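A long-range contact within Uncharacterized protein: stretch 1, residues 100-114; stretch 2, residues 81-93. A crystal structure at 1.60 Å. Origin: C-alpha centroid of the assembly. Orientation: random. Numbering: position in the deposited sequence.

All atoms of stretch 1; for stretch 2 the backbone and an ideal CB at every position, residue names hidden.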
# COMPACT_ATOMS: atom_id res chain seq x y z
N LEU A 100 -13.43 4.35 -3.68
CA LEU A 100 -13.25 5.42 -4.66
C LEU A 100 -11.92 6.12 -4.46
O LEU A 100 -11.26 6.49 -5.43
CB LEU A 100 -14.37 6.46 -4.58
CG LEU A 100 -15.79 5.96 -4.87
CD1 LEU A 100 -16.75 7.13 -4.95
CD2 LEU A 100 -15.81 5.17 -6.17
N ALA A 101 -11.53 6.29 -3.20
CA ALA A 101 -10.23 6.92 -2.89
C ALA A 101 -9.09 6.04 -3.37
O ALA A 101 -8.07 6.55 -3.85
CB ALA A 101 -10.10 7.22 -1.40
N LEU A 102 -9.26 4.72 -3.25
CA LEU A 102 -8.26 3.76 -3.71
C LEU A 102 -8.16 3.82 -5.23
O LEU A 102 -7.06 3.79 -5.79
CB LEU A 102 -8.64 2.33 -3.30
CG LEU A 102 -7.59 1.28 -2.89
CD1 LEU A 102 -7.99 -0.11 -3.38
CD2 LEU A 102 -6.15 1.60 -3.29
N ALA A 103 -9.31 3.91 -5.90
CA ALA A 103 -9.31 4.06 -7.35
C ALA A 103 -8.58 5.35 -7.74
O ALA A 103 -7.85 5.37 -8.73
CB ALA A 103 -10.73 4.03 -7.90
N ALA A 104 -8.76 6.42 -6.96
CA ALA A 104 -8.05 7.68 -7.21
C ALA A 104 -6.54 7.48 -7.06
O ALA A 104 -5.75 7.96 -7.88
CB ALA A 104 -8.54 8.80 -6.32
N LEU A 105 -6.15 6.77 -6.00
CA LEU A 105 -4.74 6.43 -5.77
C LEU A 105 -4.14 5.74 -7.00
O LEU A 105 -3.05 6.10 -7.43
CB LEU A 105 -4.56 5.55 -4.52
CG LEU A 105 -3.13 5.07 -4.20
CD1 LEU A 105 -2.18 6.24 -4.02
CD2 LEU A 105 -3.13 4.17 -2.96
N HIS A 106 -4.84 4.76 -7.55
CA HIS A 106 -4.33 4.03 -8.72
C HIS A 106 -4.17 4.89 -9.94
O HIS A 106 -3.25 4.67 -10.74
CB HIS A 106 -5.16 2.79 -9.00
CG HIS A 106 -4.90 1.66 -8.04
ND1 HIS A 106 -3.66 1.15 -7.82
CD2 HIS A 106 -5.77 0.93 -7.24
CE1 HIS A 106 -3.75 0.15 -6.93
NE2 HIS A 106 -5.04 0.01 -6.58
N VAL A 107 -5.05 5.89 -10.11
CA VAL A 107 -4.86 6.88 -11.16
C VAL A 107 -3.56 7.64 -10.88
O VAL A 107 -2.73 7.80 -11.78
CB VAL A 107 -6.04 7.86 -11.28
CG1 VAL A 107 -5.75 8.92 -12.33
CG2 VAL A 107 -7.33 7.13 -11.64
N ALA A 108 -3.35 8.08 -9.64
CA ALA A 108 -2.13 8.83 -9.30
C ALA A 108 -0.87 8.00 -9.58
O ALA A 108 0.14 8.53 -10.06
CB ALA A 108 -2.16 9.28 -7.85
N ARG A 109 -0.95 6.70 -9.28
CA ARG A 109 0.22 5.82 -9.38
C ARG A 109 0.77 5.72 -10.81
O ARG A 109 1.93 5.39 -10.99
CB ARG A 109 -0.12 4.42 -8.85
CG ARG A 109 -0.32 4.33 -7.34
CD ARG A 109 -0.59 2.89 -6.88
NE ARG A 109 0.43 2.01 -7.45
CZ ARG A 109 0.24 1.19 -8.48
NH1 ARG A 109 -0.95 1.05 -9.03
NH2 ARG A 109 1.26 0.48 -8.94
N ALA A 110 -0.07 6.02 -11.81
CA ALA A 110 0.34 5.95 -13.22
C ALA A 110 0.84 7.29 -13.77
O ALA A 110 1.28 7.37 -14.93
CB ALA A 110 -0.81 5.44 -14.07
N GLU A 111 0.78 8.34 -12.95
CA GLU A 111 1.19 9.68 -13.39
C GLU A 111 2.70 9.86 -13.36
O GLU A 111 3.37 9.32 -12.48
CB GLU A 111 0.50 10.77 -12.57
CG GLU A 111 -0.99 10.90 -12.82
CD GLU A 111 -1.32 11.21 -14.27
OE1 GLU A 111 -1.38 12.40 -14.64
OE2 GLU A 111 -1.54 10.26 -15.05
N PRO A 112 3.23 10.66 -14.30
CA PRO A 112 4.67 10.90 -14.38
C PRO A 112 5.29 11.48 -13.11
O PRO A 112 6.47 11.25 -12.85
CB PRO A 112 4.80 11.90 -15.52
CG PRO A 112 3.60 11.67 -16.37
CD PRO A 112 2.51 11.30 -15.41
N TRP A 113 4.52 12.24 -12.33
CA TRP A 113 5.04 12.87 -11.11
C TRP A 113 5.04 11.98 -9.89
O TRP A 113 5.60 12.34 -8.85
CB TRP A 113 4.29 14.17 -10.83
CG TRP A 113 2.80 14.02 -10.91
CD1 TRP A 113 1.96 14.40 -11.95
CD2 TRP A 113 1.92 13.42 -9.91
NE1 TRP A 113 0.65 14.10 -11.66
CE2 TRP A 113 0.56 13.51 -10.45
CE3 TRP A 113 2.11 12.86 -8.65
CZ2 TRP A 113 -0.55 13.05 -9.75
CZ3 TRP A 113 0.99 12.39 -7.95
CH2 TRP A 113 -0.30 12.48 -8.49
N TYR A 114 4.44 10.80 -10.01
CA TYR A 114 4.21 9.94 -8.84
C TYR A 114 5.48 9.37 -8.22
O TYR A 114 6.37 8.91 -8.93
CB TYR A 114 3.25 8.80 -9.18
CG TYR A 114 2.85 7.96 -7.99
CD1 TYR A 114 1.90 8.41 -7.09
CD2 TYR A 114 3.44 6.72 -7.77
CE1 TYR A 114 1.54 7.64 -5.99
CE2 TYR A 114 3.09 5.94 -6.68
CZ TYR A 114 2.14 6.41 -5.79
OH TYR A 114 1.77 5.66 -4.70
N UNK A 81 -4.54 17.88 -12.87
CA UNK A 81 -3.13 18.08 -12.50
C UNK A 81 -2.87 17.50 -11.11
O UNK A 81 -3.81 17.22 -10.36
CB UNK A 81 -2.76 19.57 -12.53
N UNK A 82 -1.59 17.31 -10.79
CA UNK A 82 -1.19 16.63 -9.55
C UNK A 82 -1.95 17.11 -8.33
O UNK A 82 -2.58 16.31 -7.64
CB UNK A 82 0.31 16.82 -9.31
N UNK A 83 -1.88 18.41 -8.05
CA UNK A 83 -2.46 18.97 -6.83
C UNK A 83 -3.95 18.65 -6.72
O UNK A 83 -4.42 18.27 -5.66
CB UNK A 83 -2.25 20.48 -6.79
N UNK A 84 -4.67 18.81 -7.83
CA UNK A 84 -6.10 18.55 -7.86
C UNK A 84 -6.42 17.06 -7.71
O UNK A 84 -7.38 16.68 -7.03
CB UNK A 84 -6.70 19.08 -9.16
N UNK A 85 -5.61 16.20 -8.33
CA UNK A 85 -5.83 14.76 -8.20
C UNK A 85 -5.66 14.30 -6.75
O UNK A 85 -6.50 13.57 -6.22
CB UNK A 85 -4.87 13.99 -9.11
N UNK A 86 -4.57 14.73 -6.13
CA UNK A 86 -4.31 14.37 -4.74
C UNK A 86 -5.35 14.96 -3.80
O UNK A 86 -5.69 14.35 -2.79
CB UNK A 86 -2.91 14.84 -4.33
N UNK A 87 -5.87 16.15 -4.13
CA UNK A 87 -6.91 16.78 -3.31
C UNK A 87 -8.21 16.00 -3.42
O UNK A 87 -8.91 15.81 -2.42
CB UNK A 87 -7.13 18.23 -3.73
N UNK A 88 -8.54 15.56 -4.63
CA UNK A 88 -9.73 14.74 -4.87
C UNK A 88 -9.63 13.41 -4.12
O UNK A 88 -10.58 12.97 -3.47
CB UNK A 88 -9.91 14.49 -6.37
N UNK A 89 -8.46 12.77 -4.21
CA UNK A 89 -8.21 11.54 -3.46
C UNK A 89 -8.43 11.75 -1.96
O UNK A 89 -9.12 10.96 -1.32
CB UNK A 89 -6.79 11.04 -3.72
N UNK A 90 -7.84 12.81 -1.42
CA UNK A 90 -7.90 13.06 0.02
C UNK A 90 -9.32 13.37 0.46
O UNK A 90 -9.72 12.99 1.56
CB UNK A 90 -6.97 14.21 0.40
N UNK A 91 -10.08 14.06 -0.37
CA UNK A 91 -11.47 14.36 -0.04
C UNK A 91 -12.34 13.10 -0.06
O UNK A 91 -13.23 12.94 0.78
CB UNK A 91 -12.03 15.40 -1.02
N UNK A 92 -12.09 12.21 -1.01
CA UNK A 92 -12.79 10.93 -1.02
C UNK A 92 -12.46 10.12 0.24
O UNK A 92 -13.35 9.49 0.82
CB UNK A 92 -12.42 10.13 -2.27
N UNK A 93 -11.20 10.15 0.66
CA UNK A 93 -10.76 9.53 1.91
C UNK A 93 -11.54 10.11 3.10
O UNK A 93 -12.05 9.36 3.93
CB UNK A 93 -9.26 9.73 2.11

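Two nearly antiparallel helices, their axes 8.3 Å apart at closest and 160° between their directions, bring 82-93 against the alanine-rich side of 100-109, with Trp-113 beyond its end. Nothing in stretch 1 asks for a charge here, so the rules are mostly those of shape.

Position 81 precedes the helix, with a psi of 164° and a CB pointing away. As an N-cap it would suit Ser, Thr, Asp or Asn, but little in stretch 1 constrains it. It is Leu-81, whose side chain stays clear of stretch 1.

Position 82 points toward stretch 1, its ideal CB 3.5 Å from Trp-113 CE2. An indole face this close favours a side chain that begins with methylenes: Lys, Arg, Gln, Met or Leu would all do. The residue is Arg-82. Its CG lies 3.2 Å from the centroid of the Trp-113 six-membered ring, 9° off the normal, a CH-pi contact, while the end of the chain leads away. The aliphatic stem, not the charge, meets the ring.

Positions 83 and 84 have no stretch 1 atom near their CBs, so small or polar helix formers fit; they are Ala-83 and Asp-84.

Position 85 points toward a hollow lined by Ala-104, Val-107, Ala-108 and Trp-113. The ideal CB is still 4.5 Å from Trp-113 CZ2, leaving room for a longer apolar chain such as Leu, Met or Ile. Leu-85 (chi1 t, chi2 p) fills it: CD2 sits 3.6 Å from Ala-108 CA, 3.9 Å from Val-107 CG1 and 3.9 Å from Trp-113 CZ2, meeting the indole at its edge.

Position 86 points sideways, its CB 5.5 Å from Trp-113 CH2. A chain that extends beyond CB can return to the contact; Leu, Met or a long polar residue could. Leu-86 does, bringing CD2 to 3.9 Å from Trp-113 CH2.

Positions 87 and 88 find no stretch 1 atom within 5.5 Å, and many residues would serve; both are alanine, Ala-87 and Ala-88.

Position 89 lies where the backbones come closest, CA to CA 5.1 Å from Ala-101. Its CB is directed sideways, 3.9 Å from Ala-104 CB, so a slim, flexible chain, unbranched at CB, is attractive: Met, Leu or Gln. Met-89, extended through chi1 and chi2, places CG 3.7 Å from Ala-101 O and SD 3.8 Å from Leu-105 CA.

Positions 90 and 91 leave stretch 1 untouched and tolerate much; they are Ala-90 and Glu-91.

Position 92 points toward Ala-101, its ideal CB 3.8 Å from that methyl. Leu, Ile, Val or Met would suit. Leu-92 packs its CB 3.9 Å from Ala-101 CB and reaches Leu-100 CB with CD2 at 4.0 Å.

At position 93 the CA-to-CB bond points sideways and the ideal CB lies 4.4 Å from Ala-101 CB; a methylene chain with a polar end, or an apolar one, would fit. Gln-93 lays its CG 3.6 Å from Ala-101 CB.

Stretch 2 (81-93) LRADLLAAMAELQ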
# COMPACT_ATOMS: atom_id res chain seq x y z
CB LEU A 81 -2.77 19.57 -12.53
CG LEU A 81 -3.00 20.35 -13.82
CD1 LEU A 81 -2.70 21.82 -13.59
CD2 LEU A 81 -2.16 19.80 -14.97
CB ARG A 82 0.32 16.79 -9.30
CG ARG A 82 0.83 16.00 -8.09
CD ARG A 82 2.22 16.47 -7.66
NE ARG A 82 2.21 17.91 -7.43
CZ ARG A 82 1.84 18.50 -6.29
NH1 ARG A 82 1.46 17.78 -5.25
NH2 ARG A 82 1.84 19.82 -6.20
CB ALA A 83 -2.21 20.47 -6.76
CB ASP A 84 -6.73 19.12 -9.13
CG ASP A 84 -6.62 20.64 -9.21
OD1 ASP A 84 -6.82 21.32 -8.18
OD2 ASP A 84 -6.31 21.16 -10.30
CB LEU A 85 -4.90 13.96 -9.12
CG LEU A 85 -5.08 12.43 -9.05
CD1 LEU A 85 -6.52 12.02 -9.27
CD2 LEU A 85 -4.18 11.71 -10.05
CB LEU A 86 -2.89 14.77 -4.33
CG LEU A 86 -1.75 14.10 -5.10
CD1 LEU A 86 -0.41 14.73 -4.73
CD2 LEU A 86 -1.71 12.60 -4.86
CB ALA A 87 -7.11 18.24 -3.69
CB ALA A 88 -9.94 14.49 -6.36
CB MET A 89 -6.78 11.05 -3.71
CG MET A 89 -6.46 9.73 -3.03
SD MET A 89 -4.73 9.29 -3.26
CE MET A 89 -3.94 10.57 -2.30
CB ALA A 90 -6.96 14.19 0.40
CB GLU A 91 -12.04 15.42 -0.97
CG GLU A 91 -13.51 15.75 -0.72
CD GLU A 91 -13.79 16.36 0.65
OE1 GLU A 91 -12.84 16.67 1.41
OE2 GLU A 91 -14.98 16.55 0.98
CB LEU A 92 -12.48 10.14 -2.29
CG LEU A 92 -13.06 10.70 -3.59
CD1 LEU A 92 -12.25 10.17 -4.76
CD2 LEU A 92 -14.55 10.37 -3.76
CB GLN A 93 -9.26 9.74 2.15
CG GLN A 93 -8.32 8.92 1.28
CD GLN A 93 -6.86 9.28 1.53
OE1 GLN A 93 -6.29 10.13 0.84
NE2 GLN A 93 -6.25 8.65 2.53
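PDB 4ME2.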